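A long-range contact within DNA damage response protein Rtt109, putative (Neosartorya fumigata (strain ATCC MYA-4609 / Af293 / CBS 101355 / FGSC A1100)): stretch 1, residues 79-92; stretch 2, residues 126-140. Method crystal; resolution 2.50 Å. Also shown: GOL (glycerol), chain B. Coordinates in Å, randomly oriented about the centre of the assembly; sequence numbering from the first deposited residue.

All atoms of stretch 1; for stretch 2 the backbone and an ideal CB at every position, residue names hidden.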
# COMPACT_ATOMS: atom_id res chain seq x y z
N LEU A 79 2.79 1.60 5.11
CA LEU A 79 4.19 1.93 5.30
C LEU A 79 4.67 2.89 4.21
O LEU A 79 4.48 2.62 3.02
CB LEU A 79 5.05 0.67 5.29
CG LEU A 79 4.54 -0.52 6.10
CD1 LEU A 79 5.44 -1.73 5.88
CD2 LEU A 79 4.44 -0.18 7.58
N VAL A 80 5.26 4.00 4.62
CA VAL A 80 5.81 4.96 3.66
C VAL A 80 7.33 4.85 3.65
O VAL A 80 7.98 5.11 4.66
CB VAL A 80 5.40 6.41 3.98
CG1 VAL A 80 5.90 7.35 2.88
CG2 VAL A 80 3.90 6.53 4.13
N TYR A 81 7.88 4.44 2.51
CA TYR A 81 9.33 4.37 2.32
C TYR A 81 9.82 5.58 1.56
O TYR A 81 9.13 6.09 0.68
CB TYR A 81 9.72 3.10 1.57
CG TYR A 81 9.32 1.80 2.22
CD1 TYR A 81 8.09 1.21 1.95
CD2 TYR A 81 10.17 1.15 3.10
CE1 TYR A 81 7.73 0.02 2.53
CE2 TYR A 81 9.81 -0.05 3.69
CZ TYR A 81 8.59 -0.61 3.41
OH TYR A 81 8.24 -1.80 4.00
N GLY A 82 11.03 6.04 1.88
CA GLY A 82 11.65 7.12 1.15
C GLY A 82 13.10 6.84 0.82
O GLY A 82 13.87 6.42 1.67
N THR A 83 13.45 7.05 -0.44
CA THR A 83 14.85 7.16 -0.86
C THR A 83 15.03 8.53 -1.50
O THR A 83 14.10 9.34 -1.52
CB THR A 83 15.27 6.07 -1.87
OG1 THR A 83 14.50 6.20 -3.07
CG2 THR A 83 15.08 4.68 -1.28
N ALA A 84 16.22 8.79 -2.03
CA ALA A 84 16.46 10.08 -2.65
C ALA A 84 15.59 10.23 -3.90
O ALA A 84 15.21 11.34 -4.25
CB ALA A 84 17.91 10.24 -3.00
N HIS A 85 15.25 9.11 -4.55
CA HIS A 85 14.57 9.19 -5.84
C HIS A 85 13.18 8.55 -5.92
O HIS A 85 12.52 8.62 -6.96
CB HIS A 85 15.46 8.58 -6.93
CG HIS A 85 16.76 9.30 -7.10
ND1 HIS A 85 16.82 10.65 -7.37
CD2 HIS A 85 18.04 8.86 -7.04
CE1 HIS A 85 18.09 11.02 -7.47
NE2 HIS A 85 18.85 9.95 -7.28
N LEU A 86 12.72 7.95 -4.83
CA LEU A 86 11.40 7.31 -4.83
C LEU A 86 10.71 7.39 -3.48
O LEU A 86 11.32 7.11 -2.44
CB LEU A 86 11.52 5.85 -5.26
CG LEU A 86 10.24 5.04 -5.44
CD1 LEU A 86 9.37 5.61 -6.57
CD2 LEU A 86 10.57 3.58 -5.69
N THR A 87 9.43 7.78 -3.49
CA THR A 87 8.55 7.60 -2.35
C THR A 87 7.64 6.41 -2.62
O THR A 87 7.00 6.34 -3.67
CB THR A 87 7.67 8.83 -2.06
OG1 THR A 87 8.49 9.98 -1.83
CG2 THR A 87 6.80 8.59 -0.82
N THR A 88 7.58 5.48 -1.68
CA THR A 88 6.71 4.32 -1.83
C THR A 88 5.71 4.23 -0.71
O THR A 88 6.07 4.12 0.46
CB THR A 88 7.52 3.01 -1.89
OG1 THR A 88 8.42 3.06 -3.00
CG2 THR A 88 6.58 1.82 -2.07
N ILE A 89 4.43 4.28 -1.07
CA ILE A 89 3.36 4.10 -0.11
C ILE A 89 2.79 2.68 -0.23
O ILE A 89 2.10 2.34 -1.19
CB ILE A 89 2.28 5.15 -0.32
CG1 ILE A 89 2.89 6.55 -0.16
CG2 ILE A 89 1.14 4.95 0.66
CD1 ILE A 89 1.88 7.66 -0.30
N PHE A 90 3.10 1.85 0.77
CA PHE A 90 2.76 0.43 0.71
C PHE A 90 1.73 0.05 1.76
O PHE A 90 1.92 0.34 2.95
CB PHE A 90 4.02 -0.43 0.89
CG PHE A 90 3.73 -1.90 1.01
CD1 PHE A 90 3.36 -2.64 -0.09
CD2 PHE A 90 3.84 -2.54 2.24
CE1 PHE A 90 3.09 -4.00 0.02
CE2 PHE A 90 3.58 -3.89 2.36
CZ PHE A 90 3.20 -4.63 1.24
N VAL A 91 0.66 -0.61 1.33
CA VAL A 91 -0.36 -1.10 2.25
C VAL A 91 0.09 -2.45 2.82
O VAL A 91 0.28 -3.40 2.07
CB VAL A 91 -1.72 -1.27 1.56
CG1 VAL A 91 -2.79 -1.67 2.57
CG2 VAL A 91 -2.10 0.00 0.82
N SER A 92 0.28 -2.52 4.13
CA SER A 92 0.77 -3.75 4.73
C SER A 92 -0.36 -4.56 5.35
O SER A 92 -0.30 -5.79 5.38
CB SER A 92 1.84 -3.46 5.77
OG SER A 92 1.36 -2.55 6.75
N UNK A 126 0.47 14.31 1.30
CA UNK A 126 1.37 14.81 2.33
C UNK A 126 2.79 14.25 2.25
O UNK A 126 3.65 14.66 3.02
CB UNK A 126 0.78 14.49 3.71
N UNK A 127 3.04 13.32 1.34
CA UNK A 127 4.38 12.74 1.24
C UNK A 127 4.97 12.92 -0.14
O UNK A 127 6.13 12.59 -0.38
CB UNK A 127 4.34 11.25 1.59
N UNK A 128 4.16 13.47 -1.03
CA UNK A 128 4.60 13.89 -2.34
C UNK A 128 5.72 14.92 -2.23
O UNK A 128 5.55 15.96 -1.62
CB UNK A 128 3.42 14.46 -3.14
N UNK A 129 6.88 14.62 -2.82
CA UNK A 129 7.98 15.58 -2.87
C UNK A 129 8.12 16.11 -4.29
O UNK A 129 7.88 15.38 -5.24
CB UNK A 129 9.29 14.94 -2.40
N UNK A 130 8.50 17.39 -4.42
CA UNK A 130 8.71 18.01 -5.74
C UNK A 130 9.77 17.30 -6.57
O UNK A 130 10.88 17.08 -6.09
CB UNK A 130 9.11 19.48 -5.57
N UNK A 131 9.42 16.95 -7.80
CA UNK A 131 10.35 16.29 -8.70
C UNK A 131 10.66 14.82 -8.39
O UNK A 131 11.39 14.18 -9.14
CB UNK A 131 11.66 17.08 -8.70
N UNK A 132 10.10 14.28 -7.31
CA UNK A 132 10.37 12.90 -6.93
C UNK A 132 9.19 11.97 -7.22
O UNK A 132 8.08 12.18 -6.73
CB UNK A 132 10.73 12.83 -5.44
N UNK A 133 9.45 10.94 -8.03
CA UNK A 133 8.46 9.91 -8.33
C UNK A 133 7.87 9.30 -7.05
O UNK A 133 8.60 9.02 -6.09
CB UNK A 133 9.09 8.81 -9.19
N UNK A 134 6.55 9.12 -7.04
CA UNK A 134 5.86 8.49 -5.91
C UNK A 134 5.05 7.27 -6.36
O UNK A 134 4.37 7.31 -7.39
CB UNK A 134 4.94 9.50 -5.22
N UNK A 135 5.11 6.21 -5.56
CA UNK A 135 4.42 4.97 -5.89
C UNK A 135 3.49 4.51 -4.76
O UNK A 135 3.86 4.53 -3.59
CB UNK A 135 5.44 3.87 -6.20
N UNK A 136 2.27 4.11 -5.13
CA UNK A 136 1.40 3.40 -4.20
C UNK A 136 1.39 1.94 -4.60
O UNK A 136 1.20 1.61 -5.77
CB UNK A 136 -0.02 3.98 -4.19
N UNK A 137 1.60 1.06 -3.63
CA UNK A 137 1.74 -0.34 -3.94
C UNK A 137 1.06 -1.23 -2.90
O UNK A 137 0.90 -0.84 -1.74
CB UNK A 137 3.22 -0.70 -4.05
N UNK A 138 0.68 -2.43 -3.32
CA UNK A 138 0.05 -3.41 -2.44
C UNK A 138 -0.01 -4.75 -3.15
O UNK A 138 0.07 -4.82 -4.37
CB UNK A 138 -1.35 -2.96 -2.02
N UNK A 139 -0.18 -5.82 -2.38
CA UNK A 139 -0.53 -7.10 -2.98
C UNK A 139 -1.92 -7.48 -2.47
O UNK A 139 -2.26 -7.19 -1.33
CB UNK A 139 0.50 -8.18 -2.65
N UNK A 140 -2.72 -8.10 -3.32
CA UNK A 140 -4.10 -8.41 -2.96
C UNK A 140 -4.31 -9.91 -2.91
O UNK A 140 -4.10 -10.60 -3.90
CB UNK A 140 -5.08 -7.77 -3.95
C1 GOL B . -3.38 -5.59 1.49
O1 GOL B . -3.97 -6.79 1.03
C2 GOL B . -2.18 -5.86 2.40
O2 GOL B . -2.51 -6.86 3.33
C3 GOL B . -1.00 -6.36 1.58
O3 GOL B . -0.67 -5.44 0.57

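Position 126 lies beyond the reach of stretch 1, so nothing visible constrains it; it is Thr126. At 127 the CA-to-CB bond points toward stretch 1, with the ideal CB 4.4 Å from both Val80 CG1 and Thr87 CG2. This methyl-lined site would suit an aliphatic or flat ring. His127 lays one ring face against Val80 CG2. Position 128 points away and leaves wide latitude; it is Gln128.

Position 129 points toward stretch 1, but its nearest offering is remote, the ideal CB being 5.1 Å from Thr87 OG1. Farther out lie the carbonyls of Thr83, Ala84 and Leu86, acceptors that invite a long donor such as lysine or arginine. Arg129 bonds the first of these and the threonine hydroxyl: NH2 donates to Thr83 O at 2.8 Å and to Thr87 OG1 at 3.2 Å, both near the guanidinium plane, while NH1 adds a weak bond to Thr83 O at 3.3 Å.

Positions 130 and 131 are out of reach, within a type II turn spanning 129 to 132. Phi of -60° at 130 is compatible with proline, and Pro130 is there; phi of 74° at 131 favours glycine, and Gly131 follows. At 132 CB again points toward stretch 1, near the carbonyls of Ala84 and His85; a small or branched side chain fits. Val132 brings CG1 to 3.7 Å from His85 O.

Further on, the backbone runs parallel to the strand of Leu86 to Ser92, and side chains alternate between sheet faces. Position 133 shares a face with Leu86, whose CD1 is 4.1 Å from the ideal CB, so an aliphatic stem suits. Arg133 packs its CG 4.0 Å from Leu86 CD1 and leads its end away to partners elsewhere in the structure.

Position 134 joins Thr87 and Ile89 on the other face, asking for an apolar chain; Leu134 puts CD1 3.7 Å from Thr87 CG2 and CD2 4.1 Å from Ile89 CD1. Position 135, between Leu86 and Thr88, could take a long, flexible apolar group. Met135 sets CE 3.6 Å from Thr88 CG2.

At 136, beside Ile89, beta-branched residues suit the strand; Val136 CG2 lies 4.2 Å from Ile89 CB. Position 137 sits near Phe90 CD1 and Thr88 CG2, where something small would fit: Ser137, its OG bonded elsewhere in the structure. Position 138 points sideways past Val91, favouring an aliphatic; Leu138 CB is 4.0 Å from Val91 CB. At 139 CB meets nothing, but a long side chain could reach Phe90. Phe139 does, CE1 4.1 Å from Phe90 CZ at that ring's edge, with glycerol over one of its own faces. Position 140 is unconstrained: Ala140.

Stretch 2, residues 126-140: THQRPGVRLMVSLFA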
# COMPACT_ATOMS: atom_id res chain seq x y z
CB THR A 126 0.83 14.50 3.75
OG1 THR A 126 0.74 13.08 3.93
CG2 THR A 126 -0.54 15.11 3.95
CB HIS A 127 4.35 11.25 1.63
CG HIS A 127 4.04 11.04 3.07
ND1 HIS A 127 5.02 10.84 4.02
CD2 HIS A 127 2.87 11.06 3.74
CE1 HIS A 127 4.46 10.72 5.21
NE2 HIS A 127 3.16 10.84 5.07
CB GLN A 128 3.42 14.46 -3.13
CG GLN A 128 3.77 14.88 -4.54
CD GLN A 128 4.20 13.72 -5.39
OE1 GLN A 128 5.40 13.43 -5.51
NE2 GLN A 128 3.23 13.03 -5.99
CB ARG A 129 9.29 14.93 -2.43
CG ARG A 129 9.44 14.75 -0.93
CD ARG A 129 10.76 14.08 -0.63
NE ARG A 129 10.71 12.65 -0.90
CZ ARG A 129 11.76 11.90 -1.23
NH1 ARG A 129 12.96 12.45 -1.36
NH2 ARG A 129 11.60 10.60 -1.45
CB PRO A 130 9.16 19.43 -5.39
CG PRO A 130 8.65 19.67 -4.01
CD PRO A 130 8.70 18.34 -3.32
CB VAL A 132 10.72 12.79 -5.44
CG1 VAL A 132 10.90 11.33 -5.04
CG2 VAL A 132 11.98 13.60 -5.14
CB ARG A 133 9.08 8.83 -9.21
CG ARG A 133 8.10 7.77 -9.68
CD ARG A 133 8.72 6.88 -10.75
NE ARG A 133 8.69 7.51 -12.07
CZ ARG A 133 9.76 7.69 -12.84
NH1 ARG A 133 10.95 7.29 -12.42
NH2 ARG A 133 9.63 8.27 -14.02
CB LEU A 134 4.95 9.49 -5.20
CG LEU A 134 4.26 8.98 -3.92
CD1 LEU A 134 4.14 10.11 -2.93
CD2 LEU A 134 2.88 8.38 -4.20
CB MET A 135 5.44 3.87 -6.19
CG MET A 135 4.83 2.51 -6.39
SD MET A 135 6.00 1.30 -7.01
CE MET A 135 6.91 0.91 -5.51
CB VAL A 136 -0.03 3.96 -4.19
CG1 VAL A 136 -0.90 3.17 -3.21
CG2 VAL A 136 -0.02 5.42 -3.83
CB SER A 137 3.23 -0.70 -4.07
OG SER A 137 3.40 -2.04 -4.50
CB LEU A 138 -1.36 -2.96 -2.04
CG LEU A 138 -2.39 -2.85 -3.17
CD1 LEU A 138 -3.12 -4.18 -3.45
CD2 LEU A 138 -3.39 -1.74 -2.89
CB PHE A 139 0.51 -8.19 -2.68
CG PHE A 139 0.61 -8.59 -1.24
CD1 PHE A 139 1.53 -7.99 -0.39
CD2 PHE A 139 -0.21 -9.59 -0.72
CE1 PHE A 139 1.64 -8.37 0.95
CE2 PHE A 139 -0.11 -9.98 0.62
CZ PHE A 139 0.81 -9.37 1.45
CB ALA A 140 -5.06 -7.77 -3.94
O HOH W 1 12.21 10.49 -9.23
O HOH W 2 7.35 12.12 -4.06
O HOH W 3 8.13 11.53 1.09
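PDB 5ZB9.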